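Local coordinates for prophage Lp1 protein 11 (Lactobacillus plantarum WCFS1, PDB 3B7H) that is of unknown function but probably binds DNA through a Cro/C1-type helix-turn-helix domain, perhaps as a prophage regulator, at residues T22-R25 and V26-A30. Numbering follows the deposited sequence.
Sequences TINR and VATLA
With CG of Arg25 opposite its own backbone N (chi1 -176°) and the chain bent at the next bond (chi2 46°), the arginine runs forward along the helix and lays its guanidinium against Leu29, one turn on. Leu29 CG sits 3.9 Å above the Arg25 guanidinium plane, over its centre, while Leu29 CD1 comes within 3.8 Å of Arg25 NE and CD2 approaches NH2, so the branched end packs against one face of the flat cation. Thr28 meets the same arginine at about a right angle: its first torsion sets OG1 between the backbone N and the carbonyl carbon, and from there Thr28 OG1 donates to Arg25 O at 2.8 Å. Arg25 O also accepts from Leu29 N at 2.9 Å, and both donors arrive from one face of the carbonyl plane, the hydroxyl at a sharply bent C=O...O angle of 113°. A water donates to Thr28 OG1 and accepts a weak bond from Arg25 NH1, linking threonine and arginine indirectly. Thr22 is the N-cap of helix 23-30; Thr22 OG1 accepts from Arg25 N at 3.2 Å, and its carbonyl takes Val26 N to begin the i to i+4 ladder. Val26 CG2 lies 3.4 Å from Thr22 O, and the buried valine packs on Ile16 of helix 4-18 and Val56 of helix 50-60, whereas Ala27 touches Val37 of helix 34-41. Helices 23-30 and 34-41 match the helix-turn-helix of the Cro/C1 family, in which the second helix usually reads the DNA. The chemistry implies that Thr22 OG1 satisfies one first-turn N-H, that of Arg25; one turn on, two donors grip Arg25 O, while the guanidinium rests one face on apolar Leu29 and is only weakly tied to Thr28 through water.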
loop_
_atom_site.group_PDB
_atom_site.type_symbol
_atom_site.label_atom_id
_atom_site.label_comp_id
_atom_site.label_asym_id
_atom_site.label_seq_id
_atom_site.Cartn_x
_atom_site.Cartn_y
_atom_site.Cartn_z
ATOM N N THR A 22 10.602 -3.878 -18.566
ATOM C CA THR A 22 9.473 -4.774 -18.684
ATOM C C THR A 22 9.133 -5.245 -17.270
ATOM O O THR A 22 9.975 -5.177 -16.378
ATOM C CB THR A 22 9.794 -5.978 -19.605
ATOM O OG1 THR A 22 10.936 -6.691 -19.109
ATOM C CG2 THR A 22 10.066 -5.521 -21.030
ATOM N N ILE A 23 7.903 -5.701 -17.064
ATOM C CA ILE A 23 7.511 -6.204 -15.761
ATOM C C ILE A 23 8.408 -7.362 -15.326
ATOM O O ILE A 23 8.750 -7.482 -14.158
ATOM C CB ILE A 23 5.998 -6.578 -15.700
ATOM C CG1 ILE A 23 5.604 -6.979 -14.263
ATOM C CG2 ILE A 23 5.632 -7.687 -16.696
ATOM C CD1 ILE A 23 5.564 -5.822 -13.268
ATOM N N ASN A 24 8.821 -8.193 -16.272
ATOM C CA ASN A 24 9.686 -9.322 -15.979
ATOM C C ASN A 24 11.071 -8.879 -15.539
ATOM O O ASN A 24 11.659 -9.451 -14.626
ATOM C CB ASN A 24 9.785 -10.205 -17.231
ATOM C CG ASN A 24 10.626 -11.439 -17.027
ATOM O OD1 ASN A 24 11.742 -11.548 -17.559
ATOM N ND2 ASN A 24 10.084 -12.395 -16.295
ATOM N N ARG A 25 11.602 -7.864 -16.200
ATOM C CA ARG A 25 12.887 -7.306 -15.819
ATOM C C ARG A 25 12.849 -6.689 -14.400
ATOM O O ARG A 25 13.761 -6.884 -13.595
ATOM C CB ARG A 25 13.298 -6.258 -16.845
ATOM C CG ARG A 25 14.666 -5.651 -16.633
ATOM C CD ARG A 25 15.739 -6.697 -16.328
ATOM N NE ARG A 25 17.071 -6.084 -16.231
ATOM C CZ ARG A 25 18.160 -6.688 -15.739
ATOM N NH1 ARG A 25 18.105 -7.946 -15.282
ATOM N NH2 ARG A 25 19.316 -6.030 -15.702
ATOM N N VAL A 26 11.773 -5.958 -14.113
ATOM C CA VAL A 26 11.575 -5.346 -12.808
ATOM C C VAL A 26 11.448 -6.454 -11.781
ATOM O O VAL A 26 12.066 -6.406 -10.745
ATOM C CB VAL A 26 10.340 -4.442 -12.811
ATOM C CG1 VAL A 26 9.953 -4.021 -11.406
ATOM C CG2 VAL A 26 10.604 -3.227 -13.676
ATOM N N ALA A 27 10.662 -7.471 -12.092
ATOM C CA ALA A 27 10.526 -8.615 -11.211
ATOM C C ALA A 27 11.895 -9.255 -10.910
ATOM O O ALA A 27 12.233 -9.539 -9.767
ATOM C CB ALA A 27 9.564 -9.630 -11.803
ATOM N N THR A 28 12.712 -9.433 -11.930
ATOM C CA THR A 28 14.020 -10.040 -11.705
ATOM C C THR A 28 14.886 -9.116 -10.799
ATOM O O THR A 28 15.431 -9.562 -9.792
ATOM C CB THR A 28 14.716 -10.477 -13.070
ATOM O OG1 THR A 28 14.970 -9.337 -13.903
ATOM C CG2 THR A 28 13.825 -11.445 -13.843
ATOM N N LEU A 29 14.967 -7.834 -11.137
ATOM C CA LEU A 29 15.759 -6.867 -10.379
ATOM C C LEU A 29 15.227 -6.659 -8.942
ATOM O O LEU A 29 16.014 -6.525 -8.000
ATOM C CB LEU A 29 15.810 -5.524 -11.117
ATOM C CG LEU A 29 16.697 -5.386 -12.352
ATOM C CD1 LEU A 29 16.362 -4.072 -13.062
ATOM C CD2 LEU A 29 18.191 -5.447 -11.991
ATOM N N ALA A 30 13.904 -6.638 -8.787
ATOM C CA ALA A 30 13.269 -6.447 -7.490
ATOM C C ALA A 30 13.262 -7.740 -6.697
ATOM O O ALA A 30 12.888 -7.762 -5.526
ATOM C CB ALA A 30 11.843 -5.940 -7.657
HETATM O O HOH W 1 15.831 -10.111 -16.516
#